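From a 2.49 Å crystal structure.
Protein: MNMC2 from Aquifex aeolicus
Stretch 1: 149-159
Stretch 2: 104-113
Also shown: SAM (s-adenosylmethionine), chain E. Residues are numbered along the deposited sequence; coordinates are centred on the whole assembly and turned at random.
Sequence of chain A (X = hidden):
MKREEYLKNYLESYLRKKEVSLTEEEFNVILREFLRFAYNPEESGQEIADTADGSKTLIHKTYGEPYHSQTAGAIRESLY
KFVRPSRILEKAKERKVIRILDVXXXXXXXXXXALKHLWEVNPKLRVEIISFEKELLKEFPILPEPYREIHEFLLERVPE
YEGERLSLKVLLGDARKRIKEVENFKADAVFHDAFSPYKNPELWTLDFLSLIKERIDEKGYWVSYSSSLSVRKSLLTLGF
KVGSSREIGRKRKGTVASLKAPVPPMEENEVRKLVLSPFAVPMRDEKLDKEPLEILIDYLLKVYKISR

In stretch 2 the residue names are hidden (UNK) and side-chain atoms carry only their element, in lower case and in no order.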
# COMPACT_ATOMS: atom_id res chain seq x y z
N GLU A 149 24.23 -5.23 -0.43
CA GLU A 149 24.78 -5.04 -1.76
C GLU A 149 23.73 -4.73 -2.77
O GLU A 149 23.90 -3.90 -3.63
CB GLU A 149 25.43 -6.32 -2.20
CG GLU A 149 26.86 -6.17 -2.55
CD GLU A 149 27.74 -6.09 -1.34
OE1 GLU A 149 28.33 -7.11 -0.95
OE2 GLU A 149 27.85 -5.00 -0.77
N ILE A 150 22.67 -5.51 -2.69
CA ILE A 150 21.51 -5.39 -3.54
C ILE A 150 20.75 -4.11 -3.31
O ILE A 150 20.23 -3.55 -4.21
CB ILE A 150 20.63 -6.61 -3.35
CG1 ILE A 150 19.68 -6.74 -4.50
CG2 ILE A 150 19.84 -6.50 -2.08
CD1 ILE A 150 20.33 -6.51 -5.83
N HIS A 151 20.64 -3.69 -2.07
CA HIS A 151 19.99 -2.45 -1.79
C HIS A 151 20.68 -1.23 -2.33
O HIS A 151 20.05 -0.35 -2.86
CB HIS A 151 19.77 -2.33 -0.31
CG HIS A 151 18.77 -1.29 0.05
ND1 HIS A 151 18.84 -0.58 1.15
CD2 HIS A 151 17.66 -0.86 -0.61
CE1 HIS A 151 17.84 0.26 1.19
NE2 HIS A 151 17.11 0.08 0.12
N GLU A 152 21.99 -1.18 -2.16
CA GLU A 152 22.80 -0.11 -2.67
C GLU A 152 22.77 -0.09 -4.16
O GLU A 152 22.78 0.94 -4.76
CB GLU A 152 24.22 -0.20 -2.16
CG GLU A 152 24.34 0.20 -0.70
CD GLU A 152 25.75 0.24 -0.21
OE1 GLU A 152 26.04 -0.34 0.84
OE2 GLU A 152 26.55 0.90 -0.87
N PHE A 153 22.72 -1.25 -4.75
CA PHE A 153 22.62 -1.36 -6.17
C PHE A 153 21.35 -0.76 -6.72
O PHE A 153 21.38 -0.11 -7.72
CB PHE A 153 22.74 -2.83 -6.51
CG PHE A 153 22.35 -3.20 -7.90
CD1 PHE A 153 23.29 -3.46 -8.82
CD2 PHE A 153 21.04 -3.37 -8.24
CE1 PHE A 153 22.95 -3.83 -10.08
CE2 PHE A 153 20.69 -3.73 -9.49
CZ PHE A 153 21.64 -3.98 -10.41
N LEU A 154 20.23 -1.01 -6.07
CA LEU A 154 18.98 -0.40 -6.43
C LEU A 154 18.96 1.09 -6.25
O LEU A 154 18.45 1.80 -7.03
CB LEU A 154 17.85 -1.01 -5.64
CG LEU A 154 16.46 -0.45 -5.86
CD1 LEU A 154 15.98 -0.82 -7.23
CD2 LEU A 154 15.52 -1.00 -4.85
N LEU A 155 19.52 1.55 -5.17
CA LEU A 155 19.53 2.96 -4.89
C LEU A 155 20.32 3.75 -5.90
O LEU A 155 19.96 4.84 -6.22
CB LEU A 155 19.96 3.22 -3.46
CG LEU A 155 18.99 2.73 -2.40
CD1 LEU A 155 19.64 2.75 -1.06
CD2 LEU A 155 17.76 3.59 -2.40
N GLU A 156 21.39 3.17 -6.39
CA GLU A 156 22.24 3.79 -7.36
C GLU A 156 21.45 4.07 -8.60
O GLU A 156 21.68 5.02 -9.26
CB GLU A 156 23.41 2.88 -7.70
CG GLU A 156 24.61 3.05 -6.80
CD GLU A 156 25.51 1.84 -6.75
OE1 GLU A 156 25.40 0.97 -7.60
OE2 GLU A 156 26.36 1.79 -5.86
N ARG A 157 20.53 3.19 -8.91
CA ARG A 157 19.76 3.27 -10.13
C ARG A 157 18.49 4.09 -10.06
O ARG A 157 17.87 4.29 -11.03
CB ARG A 157 19.44 1.88 -10.58
CG ARG A 157 20.62 1.21 -11.21
CD ARG A 157 20.79 -0.23 -10.84
NE ARG A 157 22.01 -0.74 -11.41
CZ ARG A 157 23.16 -0.73 -10.80
NH1 ARG A 157 23.25 -0.24 -9.60
NH2 ARG A 157 24.22 -1.21 -11.37
N VAL A 158 18.07 4.45 -8.85
CA VAL A 158 16.93 5.32 -8.78
C VAL A 158 17.23 6.64 -9.50
O VAL A 158 18.30 7.06 -9.23
CB VAL A 158 16.51 5.49 -7.34
CG1 VAL A 158 15.47 6.55 -7.18
CG2 VAL A 158 16.00 4.18 -6.82
N PRO A 159 16.31 7.35 -10.10
CA PRO A 159 14.93 6.93 -10.28
C PRO A 159 14.60 6.34 -11.62
O PRO A 159 13.54 5.81 -11.79
CB PRO A 159 14.16 8.23 -10.12
CG PRO A 159 15.14 9.30 -10.17
CD PRO A 159 16.39 8.72 -9.63
N UNK A 104 4.45 2.78 -3.76
CA UNK A 104 5.22 3.39 -2.70
C UNK A 104 6.65 2.93 -2.65
O UNK A 104 6.94 1.94 -2.08
N UNK A 105 7.55 3.67 -3.24
CA UNK A 105 8.91 3.21 -3.29
C UNK A 105 9.52 3.06 -1.92
O UNK A 105 10.22 2.13 -1.67
c UNK A 105 12.86 2.35 -4.97
c UNK A 105 11.58 2.75 -4.96
c UNK A 105 12.06 4.31 -3.31
c UNK A 105 11.17 3.74 -4.15
c UNK A 105 13.75 2.94 -4.16
c UNK A 105 13.35 3.92 -3.31
c UNK A 105 9.76 4.14 -4.12
N UNK A 106 9.23 4.00 -1.05
CA UNK A 106 9.73 3.98 0.30
C UNK A 106 11.22 4.00 0.41
O UNK A 106 11.85 4.84 -0.12
N UNK A 107 11.79 3.08 1.14
CA UNK A 107 13.22 2.98 1.23
C UNK A 107 13.74 1.99 0.24
O UNK A 107 14.91 1.78 0.15
c UNK A 107 13.64 2.60 2.61
c UNK A 107 13.03 4.70 3.69
c UNK A 107 13.27 2.66 5.00
c UNK A 107 12.81 3.22 3.70
N UNK A 108 12.85 1.41 -0.52
CA UNK A 108 13.21 0.47 -1.54
C UNK A 108 13.42 -0.94 -1.09
O UNK A 108 13.97 -1.70 -1.80
N UNK A 109 12.98 -1.26 0.11
CA UNK A 109 13.18 -2.56 0.71
C UNK A 109 12.53 -3.72 0.02
O UNK A 109 13.15 -4.71 -0.15
c UNK A 109 14.66 -1.16 2.74
c UNK A 109 13.24 -1.90 4.42
c UNK A 109 13.54 -1.86 3.12
c UNK A 109 15.44 -0.55 3.67
c UNK A 109 12.66 -2.53 2.12
c UNK A 109 14.01 -1.29 5.34
o UNK A 109 15.87 -0.04 5.92
c UNK A 109 15.11 -0.62 4.96
N UNK A 110 11.28 -3.59 -0.35
CA UNK A 110 10.59 -4.67 -0.97
C UNK A 110 11.28 -5.01 -2.25
O UNK A 110 11.47 -6.13 -2.56
c UNK A 110 8.22 -4.32 -0.19
n UNK A 110 7.14 -3.63 -0.34
o UNK A 110 8.43 -4.96 0.79
c UNK A 110 9.18 -4.26 -1.33
N UNK A 111 11.62 -3.99 -3.00
CA UNK A 111 12.24 -4.17 -4.27
C UNK A 111 13.59 -4.82 -4.18
O UNK A 111 13.91 -5.66 -4.95
c UNK A 111 11.16 -0.99 -6.16
c UNK A 111 11.02 -2.29 -5.43
c UNK A 111 10.25 -3.27 -6.26
c UNK A 111 12.35 -2.85 -4.98
N UNK A 112 14.39 -4.39 -3.24
CA UNK A 112 15.67 -4.97 -3.00
C UNK A 112 15.60 -6.40 -2.54
O UNK A 112 16.34 -7.21 -2.98
c UNK A 112 16.42 -4.14 -2.00
N UNK A 113 14.70 -6.69 -1.63
CA UNK A 113 14.54 -8.03 -1.18
C UNK A 113 14.09 -8.94 -2.29
O UNK A 113 14.55 -10.03 -2.40
c UNK A 113 13.63 -8.09 0.04
c UNK A 113 14.34 -7.51 1.22
c UNK A 113 13.21 -9.50 0.33
N SAM E . 7.58 0.29 0.15
CA SAM E . 8.49 0.99 0.97
C SAM E . 9.60 0.03 1.17
O SAM E . 10.66 0.34 1.67
OXT SAM E . 9.45 -1.09 0.79
CB SAM E . 7.68 1.45 2.16
CG SAM E . 6.89 2.68 1.71
SD SAM E . 5.89 3.39 2.80
CE SAM E . 4.98 2.24 3.50
C5' SAM E . 4.82 4.42 2.06
C4' SAM E . 5.34 5.22 0.86
O4' SAM E . 4.26 5.64 0.06
C3' SAM E . 6.06 6.50 1.22
O3' SAM E . 7.20 6.66 0.40
C2' SAM E . 5.08 7.58 0.88
O2' SAM E . 5.75 8.76 0.53
C1' SAM E . 4.37 7.00 -0.30
N9 SAM E . 3.08 7.63 -0.63
C8 SAM E . 2.09 7.92 0.18
N7 SAM E . 1.07 8.47 -0.46
C5 SAM E . 1.39 8.53 -1.72
C6 SAM E . 0.76 9.01 -2.94
N6 SAM E . -0.45 9.53 -2.95
N1 SAM E . 1.43 8.90 -4.05
C2 SAM E . 2.62 8.38 -4.08
N3 SAM E . 3.24 7.95 -3.03
C4 SAM E . 2.71 7.99 -1.83

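Position 104 carries no side-chain atoms and touches nothing on stretch 1. An ideal CB would lie 2.9 Å from SAM O4' and, at phi/psi 96/96, would jam against the preceding carbonyl. It is G104, whose O accepts a hydrogen bond from SAM N at 2.8 Å.

Position 105 has one carbon leading to a six-carbon ring without a heteroatom, which identifies F105. Its ring lies against three aliphatic side chains: F105 CZ is 3.7 Å from V158 CG2 and 4.4 Å from L155 CD2, the latter at the ring edge, while F105 CE1 is 4.3 Å from L154 CD2.

Position 106 again lacks side-chain atoms. Its phi is positive (60°), and an ideal CB would fall 1.9 Å from SAM CA, an impossible overlap. This is G106.

Position 107 shows four carbons forked at the second, so it is L107. Its side-chain end leads away from stretch 1, and the contact belongs to the backbone: H151 NE2 donates to L107 O at 2.8 Å with an angle of 156°, the acceptor lying near the imidazole plane.

Position 108 has no side chain, and its phi/psi of 83/14 would press a CB against the preceding carbonyl. An ideal CB would also sit 2.9 Å from F105 CZ and a tight 3.4 Å from L154 CD2. It is G108, the N-cap residue; its N bonds to F105 O at 3.0 Å, closing a type II' turn.

Position 109 has one carbon and a six-carbon ring bearing an oxygen: Y109. CA-to-CB points away, yet the ring returns, with Y109 CE1 3.5 Å from H151 CE1. The tyrosine edge meets the imidazole face, with planes at 71°.

Position 110 has two carbons, the second carrying one oxygen and one nitrogen, and makes no contact with stretch 1. The atoms fit N110.

Position 111 has four carbons forked at the second, giving L111; its CB is 3.7 Å from L154 CD2.

Position 112 has a single carbon, hence A112. Its CB points toward stretch 1, 3.8 Å from H151 CD2 and 4.2 Å from I150 CG2.

Position 113 has one carbon carrying two more, directed away: V113.

The contact thus joins one directional bond to apolar packing. The helix axes approach to 8.9 Å at 119°, and the small A112 accompanies a 5.1 Å separation between H151 CA and A112 CA. H151 holds the turn through L107 O, while on its other side L107 N and Y109 N donate to SAM O at 3.0 and 3.2 Å.

Stretch 2 (104-113) GFGLGYNLAV
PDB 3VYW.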